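Local structure of endonuclease 2 (Arabidopsis thaliana, 4CXP) at residues V25-P30 with L111-L116; V85-I89 with F121-I125; V193-E197 with A248-R253. The protein cleaves RNA and single-stranded DNA, and less readily double-stranded DNA, to 5'-phosphate products, using divalent metal ions. One frame throughout, in Å; residues are numbered along the deposited sequence. Where two conformers were deposited one is given.

Contact 1: residues V25-P30 with L111-L116. With NAG (2-acetamido-2-deoxy-beta-D-glucopyranose), chain C.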
loop_
_atom_site.group_PDB
_atom_site.type_symbol
_atom_site.label_atom_id
_atom_site.label_comp_id
_atom_site.label_asym_id
_atom_site.label_seq_id
_atom_site.Cartn_x
_atom_site.Cartn_y
_atom_site.Cartn_z
ATOM N N VAL A 25 4.125 -18.314 5.966
ATOM C CA VAL A 25 3.318 -17.877 4.836
ATOM C C VAL A 25 2.863 -19.071 3.982
ATOM O O VAL A 25 1.691 -19.154 3.611
ATOM C CB VAL A 25 4.067 -16.811 4.019
ATOM C CG1 VAL A 25 3.414 -16.574 2.664
ATOM C CG2 VAL A 25 4.132 -15.523 4.823
ATOM N N LYS A 26 3.773 -20.002 3.689
ATOM C CA LYS A 26 3.388 -21.195 2.929
ATOM C C LYS A 26 2.274 -21.968 3.657
ATOM O O LYS A 26 1.335 -22.463 3.026
ATOM C CB LYS A 26 4.598 -22.084 2.639
ATOM C CG LYS A 26 5.617 -21.498 1.638
ATOM C CD LYS A 26 5.121 -21.214 0.216
ATOM C CE LYS A 26 6.242 -20.662 -0.658
ATOM N NZ LYS A 26 5.879 -20.453 -2.085
ATOM N N GLU A 27 2.371 -22.058 4.983
ATOM C CA GLU A 27 1.388 -22.790 5.784
ATOM C C GLU A 27 0.033 -22.082 5.847
ATOM O O GLU A 27 -1.005 -22.731 5.870
ATOM C CB GLU A 27 1.924 -23.016 7.193
ATOM C CG GLU A 27 3.100 -23.992 7.212
ATOM C CD GLU A 27 3.898 -24.004 8.501
ATOM O OE1 GLU A 27 3.721 -23.111 9.348
ATOM O OE2 GLU A 27 4.740 -24.913 8.668
ATOM N N LEU A 28 0.037 -20.756 5.899
ATOM C CA LEU A 28 -1.190 -19.978 6.042
ATOM C C LEU A 28 -1.939 -19.756 4.734
ATOM O O LEU A 28 -3.146 -19.524 4.743
ATOM C CB LEU A 28 -0.893 -18.644 6.719
ATOM C CG LEU A 28 -0.637 -18.737 8.219
ATOM C CD1 LEU A 28 -0.047 -17.440 8.748
ATOM C CD2 LEU A 28 -1.924 -19.084 8.949
ATOM N N LEU A 29 -1.252 -19.798 3.602
ATOM C CA LEU A 29 -1.936 -19.596 2.339
ATOM C C LEU A 29 -2.797 -20.810 1.987
ATOM O O LEU A 29 -2.399 -21.939 2.213
ATOM C CB LEU A 29 -0.950 -19.361 1.206
ATOM C CG LEU A 29 -0.213 -18.026 1.171
ATOM C CD1 LEU A 29 0.904 -18.048 0.134
ATOM C CD2 LEU A 29 -1.177 -16.893 0.876
ATOM N N PRO A 30 -3.961 -20.577 1.375
ATOM C CA PRO A 30 -4.729 -21.734 0.906
ATOM C C PRO A 30 -4.072 -22.400 -0.278
ATOM O O PRO A 30 -3.307 -21.773 -1.000
ATOM C CB PRO A 30 -6.057 -21.139 0.488
ATOM C CG PRO A 30 -5.731 -19.758 0.104
ATOM C CD PRO A 30 -4.593 -19.307 0.998
ATOM N N LEU A 111 -6.143 -16.755 10.965
ATOM C CA LEU A 111 -4.842 -16.166 10.684
ATOM C C LEU A 111 -4.505 -16.147 9.202
ATOM O O LEU A 111 -3.628 -15.387 8.796
ATOM C CB LEU A 111 -3.745 -16.831 11.515
ATOM C CG LEU A 111 -3.922 -16.658 13.039
ATOM C CD1 LEU A 111 -2.722 -17.196 13.796
ATOM C CD2 LEU A 111 -4.178 -15.217 13.460
ATOM N N THR A 112 -5.212 -16.926 8.378
ATOM C CA THR A 112 -5.119 -16.732 6.942
ATOM C C THR A 112 -5.676 -15.351 6.576
ATOM O O THR A 112 -5.036 -14.586 5.856
ATOM C CB THR A 112 -5.839 -17.835 6.173
ATOM O OG1 THR A 112 -5.173 -19.074 6.449
ATOM C CG2 THR A 112 -5.868 -17.560 4.679
ATOM N N GLU A 113 -6.852 -15.020 7.084
ATOM C CA GLU A 113 -7.378 -13.671 6.888
ATOM C C GLU A 113 -6.416 -12.632 7.438
ATOM O O GLU A 113 -6.188 -11.609 6.797
ATOM C CB GLU A 113 -8.764 -13.491 7.508
ATOM C CG GLU A 113 -9.837 -14.287 6.793
ATOM C CD GLU A 113 -11.268 -13.962 7.197
ATOM O OE1 GLU A 113 -11.489 -13.224 8.187
ATOM O OE2 GLU A 113 -12.186 -14.466 6.506
ATOM N N ALA A 114 -5.831 -12.851 8.611
ATOM C CA ALA A 114 -4.935 -11.843 9.167
ATOM C C ALA A 114 -3.744 -11.604 8.235
ATOM O O ALA A 114 -3.343 -10.457 8.035
ATOM C CB ALA A 114 -4.447 -12.234 10.549
ATOM N N LEU A 115 -3.183 -12.672 7.670
ATOM C CA LEU A 115 -2.072 -12.535 6.726
ATOM C C LEU A 115 -2.498 -11.732 5.502
ATOM O O LEU A 115 -1.768 -10.848 5.042
ATOM C CB LEU A 115 -1.563 -13.925 6.320
ATOM C CG LEU A 115 -0.482 -13.910 5.242
ATOM C CD1 LEU A 115 0.782 -13.154 5.681
ATOM C CD2 LEU A 115 -0.165 -15.337 4.823
ATOM N N LEU A 116 -3.661 -12.053 4.950
ATOM C CA LEU A 116 -4.120 -11.386 3.745
ATOM C C LEU A 116 -4.467 -9.927 4.004
ATOM O O LEU A 116 -4.217 -9.066 3.156
ATOM C CB LEU A 116 -5.297 -12.149 3.128
ATOM C CG LEU A 116 -4.995 -13.595 2.715
ATOM C CD1 LEU A 116 -6.219 -14.202 2.071
ATOM C CD2 LEU A 116 -3.787 -13.692 1.780
HETATM C C1 NAG C . -10.186 -18.484 7.014
HETATM C C2 NAG C . -11.050 -19.709 6.821
HETATM C C3 NAG C . -11.040 -20.133 5.354
HETATM C C4 NAG C . -11.441 -18.970 4.450
HETATM C C5 NAG C . -10.517 -17.787 4.737
HETATM C C6 NAG C . -10.879 -16.543 3.931
HETATM C C7 NAG C . -11.372 -21.260 8.756
HETATM C C8 NAG C . -12.758 -20.742 8.972
HETATM N N2 NAG C . -10.634 -20.766 7.753
HETATM O O3 NAG C . -11.879 -21.255 5.159
HETATM O O4 NAG C . -11.235 -19.365 3.113
HETATM O O5 NAG C . -10.583 -17.468 6.095
HETATM O O6 NAG C . -12.120 -16.027 4.336
HETATM O O7 NAG C . -10.963 -22.172 9.504
#
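At the C-terminal end of helix 19-28, L28 turns its backbone carbonyl to T112, in the first turn of helix 111-124. T112 OG1 donates a hydrogen bond of 2.7 Å to L28 O. The donor lies in the carbonyl plane, on a lone pair, with a C=O...donor angle of 141°. With OG1 beside the backbone N of T112 (chi1 -64°) the hydroxyl meets L28 O, while T112 CG2, anti to that N, lies loosely against P30, 4.3 Å from P30 CD. L29 is the first residue to leave helical angles. A side-chain hydroxyl of one helix thus takes up a carbonyl at the C-terminal end of another, and with the leucines it joins helix 19-28 to helix 111-124 in this mainly helical S1/P1 nuclease fold. The rest of the contact is apolar. L28 CD2 reaches L111 CB at 3.9 Å, and L28 CB meets L115 CD2 at 3.9 Å. The other methyl of L115, CD1, touches V25 CG2, and the two side chains cross at about a right angle. L29 points away at its CB, yet its CD2 comes back to L116 CD2 at 4.2 Å. E113 OE2 accepts a hydrogen bond of 2.7 Å from O6 of an N-acetylglucosamine of the glycan carried by N110, and a second one from the hydroxyl of Y51. Another sugar touches P30, so carbohydrate borders both segments. Around the contact, L28 packs on F262 and L115 on L258, both of helix 233-262. V25 leans on Q14 of helix 3-15, and A114 packs against helix 85-96.

Contact 2: residues V85-I89 with F121-I125. With ZN (zinc ion), chain E; ZN (zinc ion), chain G.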
loop_
_atom_site.group_PDB
_atom_site.type_symbol
_atom_site.label_atom_id
_atom_site.label_comp_id
_atom_site.label_asym_id
_atom_site.label_seq_id
_atom_site.Cartn_x
_atom_site.Cartn_y
_atom_site.Cartn_z
ATOM N N VAL A 85 -6.505 2.299 8.354
ATOM C CA VAL A 85 -5.503 1.336 7.911
ATOM C C VAL A 85 -4.360 1.152 8.916
ATOM O O VAL A 85 -3.831 0.052 9.028
ATOM C CB VAL A 85 -5.021 1.672 6.476
ATOM C CG1 VAL A 85 -4.227 2.962 6.386
ATOM C CG2 VAL A 85 -4.272 0.516 5.868
ATOM N N ALA A 86 -3.943 2.213 9.612
ATOM C CA ALA A 86 -2.921 2.047 10.651
ATOM C C ALA A 86 -3.410 1.130 11.777
ATOM O O ALA A 86 -2.701 0.232 12.219
ATOM C CB ALA A 86 -2.465 3.393 11.215
ATOM N N GLY A 87 -4.616 1.386 12.271
ATOM C CA GLY A 87 -5.202 0.553 13.303
ATOM C C GLY A 87 -5.380 -0.890 12.861
ATOM O O GLY A 87 -5.177 -1.816 13.645
ATOM N N ALA A 88 -5.727 -1.092 11.597
ATOM C CA ALA A 88 -5.862 -2.439 11.054
ATOM C C ALA A 88 -4.513 -3.149 11.033
ATOM O O ALA A 88 -4.419 -4.327 11.365
ATOM C CB ALA A 88 -6.467 -2.399 9.673
ATOM N N ILE A 89 -3.458 -2.439 10.640
ATOM C CA ILE A 89 -2.140 -3.064 10.640
ATOM C C ILE A 89 -1.750 -3.487 12.061
ATOM O O ILE A 89 -1.275 -4.589 12.257
ATOM C CB ILE A 89 -1.101 -2.157 9.976
ATOM C CG1 ILE A 89 -1.358 -2.111 8.461
ATOM C CG2 ILE A 89 0.319 -2.616 10.266
ATOM C CD1 ILE A 89 -0.617 -1.006 7.736
ATOM N N PHE A 121 -3.110 -4.271 3.553
ATOM C CA PHE A 121 -3.092 -2.987 4.249
ATOM C C PHE A 121 -1.695 -2.378 4.323
ATOM O O PHE A 121 -1.567 -1.156 4.242
ATOM C CB PHE A 121 -3.724 -3.126 5.637
ATOM C CG PHE A 121 -5.204 -3.439 5.611
ATOM C CD1 PHE A 121 -6.039 -2.924 4.645
ATOM C CD2 PHE A 121 -5.757 -4.241 6.592
ATOM C CE1 PHE A 121 -7.389 -3.224 4.642
ATOM C CE2 PHE A 121 -7.109 -4.542 6.594
ATOM C CZ PHE A 121 -7.921 -4.033 5.611
ATOM N N MET A 122 -0.649 -3.193 4.442
ATOM C CA MET A 122 0.697 -2.652 4.340
ATOM C C MET A 122 0.893 -1.993 2.974
ATOM O O MET A 122 1.583 -0.979 2.849
ATOM C CB MET A 122 1.743 -3.727 4.562
ATOM C CG MET A 122 3.157 -3.159 4.638
ATOM S SD MET A 122 3.420 -2.057 6.040
ATOM C CE MET A 122 3.582 -3.276 7.346
ATOM N N GLY A 123 0.289 -2.548 1.926
ATOM C CA GLY A 123 0.288 -1.876 0.657
ATOM C C GLY A 123 -0.506 -0.587 0.649
ATOM O O GLY A 123 -0.004 0.462 0.245
ATOM N N ASP A 124 -1.757 -0.635 1.099
ATOM C CA ASP A 124 -2.608 0.536 1.034
ATOM C C ASP A 124 -2.042 1.707 1.828
ATOM O O ASP A 124 -2.176 2.847 1.396
ATOM C CB ASP A 124 -4.043 0.210 1.469
ATOM C CG ASP A 124 -4.929 -0.281 0.341
ATOM O OD1 ASP A 124 -4.430 -0.353 -0.794
ATOM O OD2 ASP A 124 -6.098 -0.583 0.633
ATOM N N ILE A 125 -1.414 1.468 2.986
ATOM C CA ILE A 125 -0.892 2.574 3.780
ATOM C C ILE A 125 0.258 3.274 3.080
ATOM O O ILE A 125 0.653 4.356 3.506
ATOM C CB ILE A 125 -0.530 2.133 5.209
ATOM C CG1 ILE A 125 -0.515 3.325 6.163
ATOM C CG2 ILE A 125 0.779 1.347 5.233
ATOM C CD1 ILE A 125 -0.465 2.905 7.618
HETATM ZN ZN ZN E . -7.642 -1.664 -0.411
HETATM ZN ZN ZN G . -5.001 -0.992 -2.684
#
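The nearest CA atoms of segments 85-89 and 121-125 are those of V85 and F121, 6.2 Å apart, and no hydrogen bond crosses. The contact is apolar, made by side chains that also press on the backbone at F121 O. V85 divides its methyls between two partners. CG1 meets I125 CG1 at 3.7 Å, and CG2 reaches F121 CB at 3.7 Å. CG1 sits between the backbone N and the carbonyl carbon (chi1 68°), while CG2 lies anti to the N; this rotation points the two branches at separate partners. I89, one turn on, also serves both partners, but with a single branch. Its CG1 lies 3.8 Å from F121 CB, and its CD1 touches both F121 O and I125 CG2, the latter at 3.7 Å. A88 CB comes obliquely to the F121 ring, 3.7 Å from CD2. A86 CB adds a contact with I125 CD1. An alanine at V85 is likely to open a gap beside I125 CG1 and F121 CB, and so give both side chains more freedom to shift. F121 also meets H58 edge-to-face, which ties the packing to a metal ligand. D124 points its carboxylate to the metals, with OD1 bound to one zinc at 2.1 Å and OD2 to the other. W1 and H6 share the OD1 zinc; D45, H58 and H120 share the OD2 zinc. In this protein the apolar packing backs the helix that carries D124. An aspartate bridging two zincs is characteristic of the trinuclear metal site of S1/P1 nucleases.

Contact 3: residues V193-E197 with A248-R253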
loop_
_atom_site.group_PDB
_atom_site.type_symbol
_atom_site.label_atom_id
_atom_site.label_comp_id
_atom_site.label_asym_id
_atom_site.label_seq_id
_atom_site.Cartn_x
_atom_site.Cartn_y
_atom_site.Cartn_z
ATOM N N VAL A 193 16.918 1.565 2.360
ATOM C CA VAL A 193 16.199 0.331 2.641
ATOM C C VAL A 193 16.388 -0.089 4.094
ATOM O O VAL A 193 15.457 -0.568 4.743
ATOM C CB VAL A 193 16.625 -0.767 1.635
ATOM C CG1 VAL A 193 16.222 -2.158 2.081
ATOM C CG2 VAL A 193 16.044 -0.469 0.264
ATOM N N LYS A 194 17.608 0.057 4.618
ATOM C CA LYS A 194 17.851 -0.281 6.016
ATOM C C LYS A 194 16.960 0.539 6.941
ATOM O O LYS A 194 16.441 0.024 7.933
ATOM C CB LYS A 194 19.329 -0.119 6.375
ATOM C CG LYS A 194 20.222 -1.104 5.649
ATOM C CD LYS A 194 21.694 -1.043 5.963
ATOM C CE LYS A 194 22.468 -2.096 5.175
ATOM N N ARG A 195 16.799 1.819 6.645
ATOM C CA ARG A 195 15.885 2.635 7.442
ATOM C C ARG A 195 14.421 2.244 7.230
ATOM O O ARG A 195 13.631 2.248 8.173
ATOM C CB ARG A 195 16.088 4.108 7.142
ATOM C CG ARG A 195 17.472 4.603 7.533
ATOM C CD ARG A 195 17.566 6.099 7.525
ATOM N NE ARG A 195 17.254 6.721 6.251
ATOM C CZ ARG A 195 18.130 6.979 5.302
ATOM N NH1 ARG A 195 19.369 6.493 5.356
ATOM N NH2 ARG A 195 17.762 7.668 4.245
ATOM N N TRP A 196 14.049 1.902 6.000
ATOM C CA TRP A 196 12.689 1.487 5.750
ATOM C C TRP A 196 12.296 0.283 6.594
ATOM O O TRP A 196 11.166 0.191 7.031
ATOM C CB TRP A 196 12.496 1.125 4.272
ATOM C CG TRP A 196 12.713 2.257 3.308
ATOM C CD1 TRP A 196 12.875 3.588 3.585
ATOM C CD2 TRP A 196 12.801 2.133 1.888
ATOM N NE1 TRP A 196 13.075 4.290 2.426
ATOM C CE2 TRP A 196 13.025 3.416 1.365
ATOM C CE3 TRP A 196 12.682 1.058 1.004
ATOM C CZ2 TRP A 196 13.135 3.642 -0.009
ATOM C CZ3 TRP A 196 12.782 1.283 -0.339
ATOM C CH2 TRP A 196 13.016 2.556 -0.836
ATOM N N GLU A 197 13.227 -0.653 6.776
ATOM C CA GLU A 197 12.959 -1.889 7.510
ATOM C C GLU A 197 12.869 -1.728 9.004
ATOM O O GLU A 197 12.212 -2.511 9.660
ATOM C CB GLU A 197 14.057 -2.892 7.254
ATOM C CG GLU A 197 14.094 -3.383 5.857
ATOM C CD GLU A 197 15.226 -4.326 5.611
ATOM O OE1 GLU A 197 16.345 -4.066 6.106
ATOM O OE2 GLU A 197 15.001 -5.291 4.881
ATOM N N ALA A 248 8.266 0.085 -3.484
ATOM C CA ALA A 248 9.452 -0.541 -2.907
ATOM C C ALA A 248 9.386 -0.506 -1.378
ATOM O O ALA A 248 9.667 -1.502 -0.724
ATOM C CB ALA A 248 10.690 0.140 -3.416
ATOM N N GLN A 249 9.023 0.641 -0.807
ATOM C CA GLN A 249 8.867 0.749 0.630
ATOM C C GLN A 249 7.832 -0.256 1.130
ATOM O O GLN A 249 8.046 -0.929 2.141
ATOM C CB GLN A 249 8.448 2.160 1.021
ATOM C CG GLN A 249 9.576 3.159 1.033
ATOM C CD GLN A 249 9.108 4.571 1.312
ATOM O OE1 GLN A 249 8.131 5.030 0.736
ATOM N NE2 GLN A 249 9.800 5.268 2.186
ATOM N N GLY A 250 6.697 -0.337 0.450
ATOM C CA GLY A 250 5.669 -1.263 0.873
ATOM C C GLY A 250 6.158 -2.704 0.895
ATOM O O GLY A 250 5.880 -3.438 1.834
ATOM N N GLY A 251 6.847 -3.122 -0.161
ATOM C CA GLY A 251 7.346 -4.475 -0.218
ATOM C C GLY A 251 8.385 -4.773 0.848
ATOM O O GLY A 251 8.367 -5.819 1.493
ATOM N N VAL A 252 9.325 -3.841 1.015
ATOM C CA VAL A 252 10.372 -3.983 2.006
ATOM C C VAL A 252 9.766 -4.050 3.411
ATOM O O VAL A 252 10.176 -4.876 4.234
ATOM C CB VAL A 252 11.391 -2.835 1.854
ATOM C CG1 VAL A 252 12.275 -2.722 3.075
ATOM C CG2 VAL A 252 12.232 -3.019 0.606
ATOM N N ARG A 253 8.805 -3.179 3.696
ATOM C CA ARG A 253 8.218 -3.114 5.017
ATOM C C ARG A 253 7.283 -4.279 5.290
ATOM O O ARG A 253 7.226 -4.750 6.425
ATOM C CB ARG A 253 7.541 -1.762 5.209
ATOM C CG ARG A 253 8.579 -0.671 5.360
ATOM C CD ARG A 253 8.022 0.692 5.108
ATOM N NE ARG A 253 8.947 1.728 5.543
ATOM C CZ ARG A 253 8.756 3.017 5.327
ATOM N NH1 ARG A 253 7.789 3.417 4.525
ATOM N NH2 ARG A 253 9.556 3.918 5.876
HETATM O O HOH W 1 10.936 3.159 8.370
HETATM O O HOH W 2 12.532 -6.253 3.912
#
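The indole of W196 is held between V193 and Q249. V193 CA lies 3.7 Å above one face, toward the rim. On the opposite face Q249 CG sits over the six-membered ring, 3.5 Å from its centroid, as a CH-pi contact. V252 CG2 lies at the ring edge, and A248 CB approaches W196 CZ3 obliquely. The ring is a knob in a hole made by A248, Q249, V252 and R253. The guanidinium of R253 has W196 CG over one face and W196 O at its edge, in plane. R253 NE donates to that oxygen at 3.1 Å, with an N-H...O angle of 159°. The chain of R253 is extended from CG to NE (chi3 167°), which carries the group to the end of helix 190-197. The axes of segments 193-197 and 248-253 approach to 9.3 Å and cross at -57°. A water joins E197 OE2 to V252 O. A second water accepts from R253 NH2 and probably donates to R195 O. R16 forms a salt bridge with E197. E212 forms a salt bridge with R253 NH1, and R246 donates a hydrogen bond to Q249 OE1. Apolar burial of the indole is thus combined with a buried arginine whose charge is probably balanced by E212.

Along the chain, contacts 1 and 2 cross in sequence, since their segments alternate, but they do not touch; contact 3 comes after both. Contacts 1 and 2 share helix 111-124, using its first turns and its last turn, and their centres are about 17 Å apart. Contact 3 joins helix 190-197 to the long C-terminal helix 233-262. Its centre is about 15 Å from that of contact 2 and about 21 Å from that of contact 1. Contacts 2 and 3 touch, M122 CG lying 3.9 Å from G250 O. Helix 111-124 therefore runs from a glycan-bordered rim to the zinc site, with the C-terminal helix packing along it.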